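Local coordinates for protein D-psicose 3-epimerase (Agrobacterium tumefaciens, PDB 2HK0) that probably interconverts D-psicose and D-fructose by epimerising the sugar at C3, within a metal-dependent TIM barrel, at residues F228-S233 against G259-E264. Sequence-based numbering, arbitrary orientation.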
ATOM      1  N   PHE A 228      -1.484 -17.035 -15.149  1.00 17.05           N
ATOM      2  CA  PHE A 228      -1.670 -15.773 -14.430  1.00 17.00           C
ATOM      3  C   PHE A 228      -1.854 -14.597 -15.391  1.00 18.18           C
ATOM      4  O   PHE A 228      -1.100 -14.444 -16.357  1.00 15.99           O
ATOM      5  CB  PHE A 228      -0.426 -15.531 -13.556  1.00 16.98           C
ATOM      6  CG  PHE A 228      -0.597 -14.484 -12.475  1.00 16.11           C
ATOM      7  CD1 PHE A 228      -1.468 -14.688 -11.414  1.00 15.59           C
ATOM      8  CD2 PHE A 228       0.194 -13.333 -12.475  1.00 19.15           C
ATOM      9  CE1 PHE A 228      -1.551 -13.768 -10.358  1.00 17.20           C
ATOM     10  CE2 PHE A 228       0.125 -12.399 -11.427  1.00 15.47           C
ATOM     11  CZ  PHE A 228      -0.746 -12.616 -10.368  1.00 17.60           C
ATOM     12  N   HIS A 229      -2.849 -13.762 -15.110  1.00 16.71           N
ATOM     13  CA  HIS A 229      -3.125 -12.587 -15.933  1.00 15.45           C
ATOM     14  C   HIS A 229      -2.868 -11.316 -15.127  1.00 15.97           C
ATOM     15  O   HIS A 229      -3.165 -11.264 -13.924  1.00 15.65           O
ATOM     16  CB  HIS A 229      -4.591 -12.592 -16.399  1.00 15.72           C
ATOM     17  CG  HIS A 229      -4.828 -13.390 -17.642  1.00 17.67           C
ATOM     18  ND1 HIS A 229      -6.040 -13.402 -18.297  1.00 18.45           N
ATOM     19  CD2 HIS A 229      -3.989 -14.144 -18.389  1.00 17.22           C
ATOM     20  CE1 HIS A 229      -5.936 -14.121 -19.399  1.00 19.40           C
ATOM     21  NE2 HIS A 229      -4.699 -14.582 -19.479  1.00 21.69           N
ATOM     22  N   THR A 230      -2.353 -10.283 -15.791  1.00 14.45           N
ATOM     23  CA  THR A 230      -2.062  -9.026 -15.115  1.00 16.01           C
ATOM     24  C   THR A 230      -2.660  -7.794 -15.793  1.00 15.99           C
ATOM     25  O   THR A 230      -2.881  -7.769 -17.008  1.00 16.23           O
ATOM     26  CB  THR A 230      -0.567  -8.791 -15.014  1.00 13.05           C
ATOM     27  OG1 THR A 230       0.002  -8.906 -16.322  1.00 14.69           O
ATOM     28  CG2 THR A 230       0.073  -9.815 -14.071  1.00 15.62           C
ATOM     29  N   GLY A 231      -2.887  -6.770 -14.978  1.00 15.99           N
ATOM     30  CA  GLY A 231      -3.439  -5.511 -15.446  1.00 16.43           C
ATOM     31  C   GLY A 231      -3.719  -4.673 -14.215  1.00 16.88           C
ATOM     32  O   GLY A 231      -3.797  -5.214 -13.107  1.00 17.87           O
ATOM     33  N   GLU A 232      -3.860  -3.363 -14.379  1.00 16.01           N
ATOM     34  CA  GLU A 232      -4.150  -2.517 -13.235  1.00 14.78           C
ATOM     35  C   GLU A 232      -5.640  -2.703 -12.943  1.00 15.98           C
ATOM     36  O   GLU A 232      -6.337  -3.399 -13.688  1.00 16.85           O
ATOM     37  CB  GLU A 232      -3.806  -1.054 -13.546  1.00 16.09           C
ATOM     38  CG  GLU A 232      -2.292  -0.779 -13.741  1.00 15.53           C
ATOM     39  CD  GLU A 232      -1.452  -0.992 -12.464  1.00 16.69           C
ATOM     40  OE1 GLU A 232      -2.047  -1.045 -11.361  1.00 13.75           O
ATOM     41  OE2 GLU A 232      -0.194  -1.084 -12.561  1.00 14.84           O
ATOM     42  N   SER A 233      -6.132  -2.093 -11.870  1.00 15.22           N
ATOM     43  CA  SER A 233      -7.523  -2.265 -11.476  1.00 14.39           C
ATOM     44  C   SER A 233      -8.507  -1.861 -12.560  1.00 16.38           C
ATOM     45  O   SER A 233      -9.616  -2.425 -12.639  1.00 15.65           O
ATOM     46  CB  SER A 233      -7.822  -1.472 -10.199  1.00 17.13           C
ATOM     47  OG  SER A 233      -7.866  -0.080 -10.468  1.00 19.23           O
ATOM     48  N   GLY A 259       5.435 -20.441 -14.397  1.00 22.02           N
ATOM     49  CA  GLY A 259       4.497 -20.422 -15.511  1.00 19.45           C
ATOM     50  C   GLY A 259       4.512 -19.081 -16.230  1.00 19.98           C
ATOM     51  O   GLY A 259       5.455 -18.290 -16.085  1.00 18.91           O
ATOM     52  N   ALA A 260       3.450 -18.810 -16.985  1.00 17.79           N
ATOM     53  CA  ALA A 260       3.334 -17.577 -17.752  1.00 16.94           C
ATOM     54  C   ALA A 260       2.615 -16.453 -17.025  1.00 15.84           C
ATOM     55  O   ALA A 260       1.731 -16.680 -16.207  1.00 14.52           O
ATOM     56  CB  ALA A 260       2.623 -17.858 -19.072  1.00 15.38           C
ATOM     57  N   VAL A 261       3.015 -15.228 -17.342  1.00 16.34           N
ATOM     58  CA  VAL A 261       2.400 -14.032 -16.784  1.00 15.79           C
ATOM     59  C   VAL A 261       2.002 -13.230 -18.030  1.00 16.44           C
ATOM     60  O   VAL A 261       2.866 -12.673 -18.711  1.00 17.44           O
ATOM     61  CB  VAL A 261       3.402 -13.221 -15.935  1.00 16.11           C
ATOM     62  CG1 VAL A 261       2.755 -11.921 -15.472  1.00 13.68           C
ATOM     63  CG2 VAL A 261       3.842 -14.042 -14.733  1.00 17.61           C
ATOM     64  N   ILE A 262       0.707 -13.200 -18.331  1.00 15.46           N
ATOM     65  CA  ILE A 262       0.201 -12.505 -19.509  1.00 14.97           C
ATOM     66  C   ILE A 262      -0.485 -11.209 -19.128  1.00 16.33           C
ATOM     67  O   ILE A 262      -1.453 -11.219 -18.344  1.00 15.57           O
ATOM     68  CB  ILE A 262      -0.868 -13.345 -20.254  1.00 17.78           C
ATOM     69  CG1 ILE A 262      -0.410 -14.805 -20.388  1.00 15.78           C
ATOM     70  CG2 ILE A 262      -1.170 -12.700 -21.634  1.00 17.32           C
ATOM     71  CD1 ILE A 262       0.872 -14.987 -21.184  1.00 15.38           C
HETATM   72  N   MSE A 263      -0.010 -10.089 -19.659  1.00 14.77           N
HETATM   73  CA  MSE A 263      -0.702  -8.832 -19.362  1.00 16.29           C
HETATM   74  C   MSE A 263      -1.902  -8.798 -20.319  1.00 16.28           C
HETATM   75  O   MSE A 263      -1.778  -9.103 -21.504  1.00 16.31           O
HETATM   76  CB  MSE A 263       0.204  -7.615 -19.564  1.00 13.82           C
HETATM   77  CG  MSE A 263       0.829  -7.475 -20.935  1.00 16.38           C
HETATM   78 SE   MSE A 263       2.005  -5.900 -20.914  1.00 26.19          SE
HETATM   79  CE  MSE A 263       3.396  -6.519 -19.714  1.00 18.19           C
ATOM     80  N   GLU A 264      -3.064  -8.440 -19.788  1.00 16.30           N
ATOM     81  CA  GLU A 264      -4.302  -8.415 -20.552  1.00 17.23           C
ATOM     82  C   GLU A 264      -4.896  -7.010 -20.467  1.00 16.96           C
ATOM     83  O   GLU A 264      -5.961  -6.799 -19.897  1.00 18.65           O
ATOM     84  CB  GLU A 264      -5.247  -9.450 -19.935  1.00 19.23           C
ATOM     85  CG  GLU A 264      -6.585  -9.634 -20.613  1.00 22.12           C
ATOM     86  CD  GLU A 264      -7.438 -10.663 -19.875  1.00 25.77           C
ATOM     87  OE1 GLU A 264      -7.522 -10.574 -18.634  1.00 25.34           O
ATOM     88  OE2 GLU A 264      -8.017 -11.555 -20.531  1.00 28.70           O
TER
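A260 O receives a weak hydrogen bond from F228 N, 3.4 Å long and bent. The same oxygen is also bonded to the hydroxyl of Y257. From here strand 260-263 runs parallel to strand 225-230. The two are the seventh and eighth strands of the TIM barrel, linked through helix 245-254 in a beta-alpha-beta unit. V261 lies on the helix side of the sheet, with F228 and T230. Its CG1 is anti to the backbone N (chi1 175°), which brings it beside T230 CG2, at 3.7 Å, and near the edge of the F228 ring. Helix 204-210 packs on F228 and T230 from the same side.

I262 holds the centre of the ladder. Its N gives F228 O a bond of 3.0 Å, and its O accepts from T230 N at 2.9 Å. Its side chain lies on the barrel-interior face, where CB sits 3.7 Å from H229 CD2. M263 turns back to the helix side. Its CA lies 3.1 Å from T230 OG1, and the end of its side chain leads away from strand 225-230.

E264 closes the contact. Its N donates to T230 O at 2.9 Å. Its extended chain brings the carboxylate obliquely to the ND1/CE1 side of the H229 ring, the two planes 72° apart. H229 ND1 gives OE1 only a weak, bent bond of 3.2 Å. E54 probably fixes the ring through NE2, which leaves ND1 turned to the carboxylate. D203 OD2 lies close to E264 OE1, and R235 makes a long, weak ion pair with OE1.

Backbone bonds join the strands, whereas H229, E264 and D203 gather polar groups at the C-terminal strand ends, where a TIM barrel has its active site. This cluster is consistent with a metal site, to which all three probably contribute.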